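Local atomic coordinates of serine protease pet (PDB entry 4OM9), a protein that is an enterotoxin secreted by an autotransporter route and acts as a serine protease, probably cleaving the host cytoskeletal protein alpha-fodrin. Residues A[201-206]-A[226-231]; A[67-72]-A[78-83]; A[30-35]-A[40-45]. All coordinates share one frame; numbering follows the deposited sequence.

Interaction 1 (A[201-206]-A[226-231]); sequences NLTTNG and GTTHGI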
loop_
_atom_site.group_PDB
_atom_site.type_symbol
_atom_site.label_atom_id
_atom_site.label_comp_id
_atom_site.label_asym_id
_atom_site.label_seq_id
_atom_site.Cartn_x
_atom_site.Cartn_y
_atom_site.Cartn_z
ATOM N N ASN A 201 9.555 18.142 -25.811
ATOM C CA ASN A 201 9.589 19.323 -25.006
ATOM C C ASN A 201 10.753 20.184 -25.494
ATOM O O ASN A 201 11.903 19.887 -25.207
ATOM C CB ASN A 201 9.740 18.939 -23.538
ATOM C CG ASN A 201 9.669 20.130 -22.617
ATOM O OD1 ASN A 201 9.541 21.270 -23.070
ATOM N ND2 ASN A 201 9.725 19.870 -21.309
ATOM N N LEU A 202 10.451 21.226 -26.258
ATOM C CA LEU A 202 11.499 22.051 -26.825
ATOM C C LEU A 202 12.048 23.029 -25.783
ATOM O O LEU A 202 11.332 23.463 -24.874
ATOM C CB LEU A 202 10.990 22.814 -28.048
ATOM C CG LEU A 202 10.346 21.959 -29.147
ATOM C CD1 LEU A 202 9.734 22.860 -30.196
ATOM C CD2 LEU A 202 11.338 20.983 -29.772
ATOM N N THR A 203 13.319 23.382 -25.940
ATOM C CA THR A 203 13.975 24.279 -25.009
ATOM C C THR A 203 13.527 25.724 -25.193
ATOM O O THR A 203 13.406 26.219 -26.313
ATOM C CB THR A 203 15.490 24.183 -25.170
ATOM O OG1 THR A 203 15.869 22.799 -25.192
ATOM C CG2 THR A 203 16.216 24.899 -24.033
ATOM N N THR A 204 13.280 26.389 -24.075
ATOM C CA THR A 204 12.888 27.792 -24.038
ATOM C C THR A 204 13.978 28.565 -23.303
ATOM O O THR A 204 14.841 27.950 -22.675
ATOM C CB THR A 204 11.537 27.976 -23.326
ATOM O OG1 THR A 204 11.658 27.543 -21.950
ATOM C CG2 THR A 204 10.466 27.150 -24.029
ATOM N N ASN A 205 13.943 29.894 -23.366
ATOM C CA ASN A 205 14.980 30.714 -22.727
ATOM C C ASN A 205 15.095 30.464 -21.210
ATOM O O ASN A 205 16.199 30.296 -20.684
ATOM C CB ASN A 205 14.724 32.199 -22.994
ATOM C CG ASN A 205 14.862 32.558 -24.465
ATOM O OD1 ASN A 205 15.634 31.940 -25.196
ATOM N ND2 ASN A 205 14.108 33.558 -24.907
ATOM N N GLY A 206 13.959 30.404 -20.520
ATOM C CA GLY A 206 13.951 30.142 -19.094
ATOM C C GLY A 206 14.533 28.790 -18.704
ATOM O O GLY A 206 14.754 28.532 -17.521
ATOM N N GLY A 226 25.978 18.119 -18.132
ATOM C CA GLY A 226 26.333 19.524 -18.116
ATOM C C GLY A 226 25.089 20.358 -17.886
ATOM O O GLY A 226 24.118 19.870 -17.315
ATOM N N THR A 227 25.117 21.602 -18.362
ATOM C CA THR A 227 24.053 22.562 -18.108
ATOM C C THR A 227 23.671 23.259 -19.400
ATOM O O THR A 227 24.523 23.519 -20.273
ATOM C CB THR A 227 24.470 23.619 -17.044
ATOM O OG1 THR A 227 25.717 24.213 -17.416
ATOM C CG2 THR A 227 24.653 22.956 -15.725
ATOM N N THR A 228 22.394 23.579 -19.524
ATOM C CA THR A 228 21.870 24.033 -20.803
ATOM C C THR A 228 22.317 25.442 -21.185
ATOM O O THR A 228 22.043 26.406 -20.472
ATOM C CB THR A 228 20.356 23.973 -20.793
ATOM O OG1 THR A 228 19.967 22.626 -20.535
ATOM C CG2 THR A 228 19.782 24.428 -22.119
ATOM N N HIS A 229 22.969 25.547 -22.339
ATOM C CA HIS A 229 23.565 26.814 -22.799
ATOM C C HIS A 229 22.703 27.633 -23.755
ATOM O O HIS A 229 22.597 28.848 -23.606
ATOM C CB HIS A 229 24.900 26.563 -23.481
ATOM C CG HIS A 229 25.459 27.777 -24.151
ATOM N ND1 HIS A 229 26.149 28.755 -23.464
ATOM C CD2 HIS A 229 25.419 28.186 -25.440
ATOM C CE1 HIS A 229 26.511 29.707 -24.299
ATOM N NE2 HIS A 229 26.081 29.387 -25.510
ATOM N N GLY A 230 22.126 26.988 -24.764
ATOM C CA GLY A 230 21.292 27.704 -25.723
ATOM C C GLY A 230 20.714 26.848 -26.830
ATOM O O GLY A 230 20.923 25.640 -26.849
ATOM N N ILE A 231 19.989 27.479 -27.753
ATOM C CA ILE A 231 19.368 26.766 -28.863
ATOM C C ILE A 231 19.669 27.366 -30.245
ATOM O O ILE A 231 20.043 28.531 -30.366
ATOM C CB ILE A 231 17.823 26.701 -28.711
ATOM C CG1 ILE A 231 17.162 27.994 -29.202
ATOM C CG2 ILE A 231 17.423 26.384 -27.270
ATOM C CD1 ILE A 231 17.502 29.210 -28.379
#
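Thr-203 and Thr-228 reach toward each other and meet methyl to methyl, tip to tip. Their CG2 atoms are 4.1 Å apart, so this touch is loose. In both residues CG2 stands anti to the backbone N, which sends the methyl into the gap and leaves the hydroxyl on another branch. Thr-203 and Ile-231 meet differently. They slide past each other in opposite directions, and Thr-203 CB lies 3.6 Å from Ile-231 CG2. The same methyl of Ile-231 also reaches Thr-203 CG2, at 3.8 Å. In Ile-231 (chi1 82°) CG2 stands anti to the carbonyl carbon, and this branch does the touching. No hydrogen bond joins the two segments. The polar atoms look elsewhere. Thr-203 OG1 is hydrogen-bonded to Thr-240 OG1, and Thr-228 OG1 to the carbonyl oxygen of Ser-210. These bonds help fix the rotation of both side chains. Arg-149 touches both threonines, and Gln-238 packs on Ile-231 while its OE1 binds the backbone N of Thr-203. Thr-203 and Thr-228 are buried, whereas Ile-231 is partly exposed. Segment 226-231 is a strand with a classic beta bulge, where His-229 and Gly-230 both face Tyr-241. Segment 201-206 is a loop that runs into the Gly-Asp-Ser-Gly sequence starting at Gly-206. In chymotrypsin-like proteases of the PA clan, the chain just before this sequence and the strand opposite it form walls of the primary specificity (S1) pocket. The place of this contact is consistent with that pocket region.

Interaction 2 (A[67-72]-A[78-83]); sequences AVTVAH and SSANYQ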
loop_
_atom_site.group_PDB
_atom_site.type_symbol
_atom_site.label_atom_id
_atom_site.label_comp_id
_atom_site.label_asym_id
_atom_site.label_seq_id
_atom_site.Cartn_x
_atom_site.Cartn_y
_atom_site.Cartn_z
ATOM N N ALA A 67 26.364 24.040 -6.408
ATOM C CA ALA A 67 25.417 23.912 -7.493
ATOM C C ALA A 67 26.091 24.354 -8.790
ATOM O O ALA A 67 27.095 25.079 -8.784
ATOM C CB ALA A 67 24.189 24.733 -7.237
ATOM N N VAL A 68 25.507 23.925 -9.896
ATOM C CA VAL A 68 26.053 24.164 -11.219
ATOM C C VAL A 68 24.963 24.723 -12.116
ATOM O O VAL A 68 23.799 24.304 -12.049
ATOM C CB VAL A 68 26.637 22.871 -11.820
ATOM C CG1 VAL A 68 26.965 23.061 -13.261
ATOM C CG2 VAL A 68 27.899 22.491 -11.096
ATOM N N THR A 69 25.334 25.690 -12.938
ATOM C CA THR A 69 24.402 26.301 -13.849
ATOM C C THR A 69 25.158 26.871 -15.074
ATOM O O THR A 69 26.204 26.365 -15.476
ATOM C CB THR A 69 23.574 27.390 -13.125
ATOM O OG1 THR A 69 22.546 27.882 -13.988
ATOM C CG2 THR A 69 24.468 28.574 -12.601
ATOM N N VAL A 70 24.621 27.904 -15.685
ATOM C CA VAL A 70 25.312 28.499 -16.796
ATOM C C VAL A 70 25.662 29.930 -16.384
ATOM O O VAL A 70 25.036 30.463 -15.454
ATOM C CB VAL A 70 24.450 28.395 -18.072
ATOM C CG1 VAL A 70 24.114 29.746 -18.654
ATOM C CG2 VAL A 70 25.120 27.470 -19.048
ATOM N N ALA A 71 26.693 30.503 -17.014
ATOM C CA ALA A 71 27.272 31.789 -16.587
ATOM C C ALA A 71 26.395 32.991 -16.915
ATOM O O ALA A 71 26.229 33.876 -16.074
ATOM C CB ALA A 71 28.684 31.992 -17.210
ATOM N N HIS A 72 25.834 33.032 -18.124
ATOM C CA HIS A 72 25.046 34.195 -18.532
ATOM C C HIS A 72 23.637 34.147 -17.937
ATOM O O HIS A 72 22.759 34.921 -18.326
ATOM C CB HIS A 72 24.999 34.323 -20.068
ATOM C CG HIS A 72 24.030 33.399 -20.747
ATOM N ND1 HIS A 72 24.271 32.053 -20.918
ATOM C CD2 HIS A 72 22.839 33.647 -21.345
ATOM C CE1 HIS A 72 23.260 31.503 -21.572
ATOM N NE2 HIS A 72 22.380 32.449 -21.842
ATOM N N SER A 78 17.982 36.824 -11.548
ATOM C CA SER A 78 18.600 35.739 -10.800
ATOM C C SER A 78 18.555 34.442 -11.598
ATOM O O SER A 78 19.587 33.977 -12.092
ATOM C CB SER A 78 17.923 35.534 -9.452
ATOM O OG SER A 78 18.278 34.274 -8.917
ATOM N N SER A 79 17.355 33.865 -11.707
ATOM C CA SER A 79 17.132 32.533 -12.274
ATOM C C SER A 79 17.904 31.459 -11.513
ATOM O O SER A 79 17.360 30.389 -11.236
ATOM C CB SER A 79 17.508 32.486 -13.757
ATOM O OG SER A 79 18.914 32.433 -13.920
ATOM N N ALA A 80 19.165 31.745 -11.180
ATOM C CA ALA A 80 20.031 30.788 -10.498
ATOM C C ALA A 80 20.792 31.383 -9.307
ATOM O O ALA A 80 21.454 30.646 -8.590
ATOM C CB ALA A 80 21.014 30.174 -11.491
ATOM N N ASN A 81 20.703 32.691 -9.089
ATOM C CA ASN A 81 21.314 33.302 -7.898
ATOM C C ASN A 81 20.520 32.991 -6.611
ATOM O O ASN A 81 21.064 33.026 -5.521
ATOM C CB ASN A 81 21.454 34.830 -8.072
ATOM C CG ASN A 81 22.657 35.225 -8.951
ATOM O OD1 ASN A 81 23.624 35.821 -8.464
ATOM N ND2 ASN A 81 22.603 34.887 -10.232
ATOM N N TYR A 82 19.230 32.705 -6.755
ATOM C CA TYR A 82 18.346 32.416 -5.631
ATOM C C TYR A 82 17.729 31.041 -5.855
ATOM O O TYR A 82 16.968 30.838 -6.793
ATOM C CB TYR A 82 17.259 33.489 -5.498
ATOM C CG TYR A 82 17.799 34.909 -5.483
ATOM C CD1 TYR A 82 18.976 35.215 -4.820
ATOM C CD2 TYR A 82 17.135 35.937 -6.143
ATOM C CE1 TYR A 82 19.476 36.505 -4.801
ATOM C CE2 TYR A 82 17.625 37.230 -6.133
ATOM C CZ TYR A 82 18.798 37.512 -5.457
ATOM O OH TYR A 82 19.305 38.797 -5.432
ATOM N N GLN A 83 18.091 30.088 -5.014
ATOM C CA GLN A 83 17.706 28.709 -5.252
ATOM C C GLN A 83 16.816 28.173 -4.149
ATOM O O GLN A 83 17.076 28.377 -2.952
ATOM C CB GLN A 83 18.950 27.836 -5.406
ATOM C CG GLN A 83 19.870 28.375 -6.467
ATOM C CD GLN A 83 20.991 27.436 -6.816
ATOM O OE1 GLN A 83 21.087 26.330 -6.277
ATOM N NE2 GLN A 83 21.864 27.876 -7.721
#
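The carbonyl oxygen of Ala-80, whose methyl meets Thr-69 across the contact, is gripped by two side-chain amides. Gln-83 NE2 donates to Ala-80 O at 2.9 Å, with a nearly straight N-H...O angle of 169°. The donor lies in the carbonyl plane, on a lone pair, and the oxygen lies close to the plane of the Gln-83 amide. Gln-105 NE2 is the second donor. Two bonds on one oxygen help fix this turn of the chain. The other end of the Gln-83 amide is held too, since OE1 is hydrogen-bonded to Tyr-85 OH. The amide held in this way rests against the methyl of Ala-67. Ala-67 CB is 3.6 Å from Gln-83 OE1 and 3.9 Å from Gln-83 NE2. The second touch is wholly by the Ala-80 methyl, which sits against both branches of Thr-69. Ala-80 CB is 3.7 Å from Thr-69 OG1 and 4.0 Å from Thr-69 CG2. Thr-69 OG1, anti to its own backbone N (chi1 -173°), is the branch nearest the methyl; its hydrogen-bond partner is Ala-58 O. All four touching residues are buried. No hydrogen bond crosses between the segments. Strands 66-70 and 82-85 are not neighbours in their sheet, because 102-107 and 88-97 come between them. The contact joins strand 66-70 to the start of strand 82-85 and the loop before it. Such a touch is consistent with the sheet curling into the N-terminal beta-barrel of a chymotrypsin-like protease, in which strand 66-70 leads to His-72, probably the histidine of the catalytic triad.

Interaction 3 (A[30-35]-A[40-45]); sequences VKIKLK and FSFPAL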
loop_
_atom_site.group_PDB
_atom_site.type_symbol
_atom_site.label_atom_id
_atom_site.label_comp_id
_atom_site.label_asym_id
_atom_site.label_seq_id
_atom_site.Cartn_x
_atom_site.Cartn_y
_atom_site.Cartn_z
ATOM N N VAL A 30 9.202 1.951 -18.786
ATOM C CA VAL A 30 8.061 2.837 -18.642
ATOM C C VAL A 30 7.456 3.140 -20.001
ATOM O O VAL A 30 8.168 3.485 -20.946
ATOM C CB VAL A 30 8.469 4.166 -17.937
ATOM C CG1 VAL A 30 7.268 5.081 -17.745
ATOM C CG2 VAL A 30 9.142 3.885 -16.599
ATOM N N LYS A 31 6.144 3.002 -20.111
ATOM C CA LYS A 31 5.452 3.458 -21.304
ATOM C C LYS A 31 4.219 4.265 -20.908
ATOM O O LYS A 31 3.678 4.098 -19.811
ATOM C CB LYS A 31 5.076 2.281 -22.213
ATOM C CG LYS A 31 3.933 1.414 -21.725
ATOM C CD LYS A 31 3.421 0.498 -22.840
ATOM C CE LYS A 31 3.674 -0.981 -22.545
ATOM N NZ LYS A 31 5.128 -1.297 -22.422
ATOM N N ILE A 32 3.806 5.168 -21.793
ATOM C CA ILE A 32 2.623 5.984 -21.569
ATOM C C ILE A 32 1.686 5.874 -22.765
ATOM O O ILE A 32 2.127 5.791 -23.909
ATOM C CB ILE A 32 2.991 7.480 -21.299
ATOM C CG1 ILE A 32 1.755 8.391 -21.380
ATOM C CG2 ILE A 32 4.054 7.985 -22.276
ATOM C CD1 ILE A 32 0.596 8.077 -20.378
ATOM N N LYS A 33 0.392 5.825 -22.481
ATOM C CA LYS A 33 -0.642 5.889 -23.500
ATOM C C LYS A 33 -0.689 7.269 -24.160
ATOM O O LYS A 33 -0.527 8.288 -23.497
ATOM C CB LYS A 33 -2.000 5.545 -22.883
ATOM C CG LYS A 33 -2.057 4.153 -22.260
ATOM C CD LYS A 33 -3.245 3.984 -21.313
ATOM C CE LYS A 33 -2.921 4.476 -19.899
ATOM N NZ LYS A 33 -1.793 3.710 -19.291
ATOM N N LEU A 34 -0.897 7.291 -25.471
ATOM C CA LEU A 34 -1.058 8.536 -26.202
ATOM C C LEU A 34 -2.485 8.683 -26.707
ATOM O O LEU A 34 -3.238 7.723 -26.709
ATOM C CB LEU A 34 -0.086 8.589 -27.368
ATOM C CG LEU A 34 1.347 8.224 -27.010
ATOM C CD1 LEU A 34 2.190 8.150 -28.292
ATOM C CD2 LEU A 34 1.925 9.228 -26.014
ATOM N N LYS A 35 -2.830 9.878 -27.167
ATOM C CA LYS A 35 -4.197 10.204 -27.553
ATOM C C LYS A 35 -4.662 9.615 -28.906
ATOM O O LYS A 35 -4.392 8.456 -29.242
ATOM C CB LYS A 35 -4.348 11.724 -27.577
ATOM C CG LYS A 35 -4.088 12.362 -26.229
ATOM C CD LYS A 35 -4.011 13.876 -26.302
ATOM C CE LYS A 35 -3.954 14.465 -24.913
ATOM N NZ LYS A 35 -3.276 15.779 -24.961
ATOM N N PHE A 40 3.483 4.884 -26.284
ATOM C CA PHE A 40 4.874 5.380 -26.304
ATOM C C PHE A 40 5.781 4.759 -25.248
ATOM O O PHE A 40 5.566 4.928 -24.053
ATOM C CB PHE A 40 4.958 6.897 -26.134
ATOM C CG PHE A 40 6.382 7.412 -26.153
ATOM C CD1 PHE A 40 7.061 7.569 -27.357
ATOM C CD2 PHE A 40 7.052 7.706 -24.974
ATOM C CE1 PHE A 40 8.365 8.018 -27.393
ATOM C CE2 PHE A 40 8.374 8.168 -25.000
ATOM C CZ PHE A 40 9.031 8.327 -26.222
ATOM N N SER A 41 6.825 4.082 -25.707
ATOM C CA SER A 41 7.799 3.492 -24.808
ATOM C C SER A 41 9.033 4.371 -24.634
ATOM O O SER A 41 9.744 4.686 -25.581
ATOM C CB SER A 41 8.218 2.109 -25.306
ATOM O OG SER A 41 7.144 1.189 -25.217
ATOM N N PHE A 42 9.274 4.762 -23.394
ATOM C CA PHE A 42 10.502 5.429 -23.029
ATOM C C PHE A 42 11.657 4.435 -23.153
ATOM O O PHE A 42 11.427 3.226 -23.211
ATOM C CB PHE A 42 10.367 6.007 -21.613
ATOM C CG PHE A 42 9.637 7.313 -21.584
ATOM C CD1 PHE A 42 8.254 7.345 -21.603
ATOM C CD2 PHE A 42 10.339 8.517 -21.582
ATOM C CE1 PHE A 42 7.586 8.552 -21.606
ATOM C CE2 PHE A 42 9.677 9.732 -21.577
ATOM C CZ PHE A 42 8.310 9.758 -21.585
ATOM N N PRO A 43 12.901 4.936 -23.228
ATOM C CA PRO A 43 14.051 4.049 -23.439
ATOM C C PRO A 43 14.291 3.076 -22.285
ATOM O O PRO A 43 13.886 3.339 -21.150
ATOM C CB PRO A 43 15.222 5.023 -23.577
ATOM C CG PRO A 43 14.764 6.258 -22.895
ATOM C CD PRO A 43 13.308 6.350 -23.184
ATOM N N ALA A 44 14.947 1.959 -22.585
ATOM C CA ALA A 44 15.215 0.944 -21.577
ATOM C C ALA A 44 16.274 1.426 -20.604
ATOM O O ALA A 44 17.424 0.992 -20.655
ATOM C CB ALA A 44 15.648 -0.359 -22.229
ATOM N N LEU A 45 15.875 2.346 -19.732
ATOM C CA LEU A 45 16.737 2.862 -18.671
ATOM C C LEU A 45 15.884 3.109 -17.440
ATOM O O LEU A 45 14.670 3.236 -17.560
ATOM C CB LEU A 45 17.421 4.159 -19.101
ATOM C CG LEU A 45 18.320 4.193 -20.343
ATOM C CD1 LEU A 45 18.740 5.617 -20.607
ATOM C CD2 LEU A 45 19.546 3.307 -20.185
HETATM O O HOH W 1 10.236 1.172 -22.234
HETATM O O HOH W 2 12.040 3.828 -19.000
#
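Val-30 to Ile-32 and Phe-40 to Phe-42 run antiparallel as a short two-stranded hairpin, joined by three backbone hydrogen bonds. Ile-32 and Phe-40 form a hydrogen-bonded pair, with Ile-32 N to Phe-40 O and Phe-40 N to Ile-32 O both 2.9 Å. The third bond runs from Phe-42 N to Val-30 O at 3.0 Å and is more bent, with an N-H...O angle of 144°. Lys-31 and Ser-41 are the non-hydrogen-bonded pair between them. A water donates to Phe-42 O and, weakly, to Val-30 O. Ile-32 and Phe-42 lie side by side and point the same way. Ile-32 CG2 meets Phe-42 CE1 at 3.6 Å, at the ring edge and in its plane. The same methyl is 4.0 Å from Phe-40 CD2, near the plane of that ring. Within the same segment, with CG anti to the backbone N (chi1 180°), the Phe-40 ring puts CE2 over the centre of the Phe-42 ring, 3.4 Å above its plane. Leu-34 crosses Phe-40 at an angle, and its CD1 lies 3.7 Å from Phe-40 CB. On the other face Lys-31 CB is 3.8 Å from Ser-41 OG, and both residues are exposed. Phe-23 and Phe-199 add edge-to-face contacts to Phe-42, and Leu-16 of helix 10-17 also touches it. The hairpin is therefore two-faced. Backbone bonds set the register, the aromatic and aliphatic face fastens it to the protease domain, and the lysine and serine face meets solvent.

How the interactions relate
Interactions 1 and 2 are buried and adjoin each other, with centres 13 Å apart. Thr-227 OG1 and Thr-69 O, 2.9 Å apart, probably share a hydrogen bond there, so strand 221-232 meets strand 66-70. Neither has a hydrogen bond between its segments: interaction 1 is methyl against methyl and CB, interaction 2 sets methyls against an amide and a threonine side chain. Interaction 3 touches neither contact. It is partly buried, and backbone hydrogen bonds and phenylalanine packing hold it. Interactions 1 and 2 lie near the probable active site, where Asp-101 bonds to the backbone N of His-72 and to the ring of His-229. Interaction 3 is a separate two-stranded hairpin, with an exposed lysine and serine on one face.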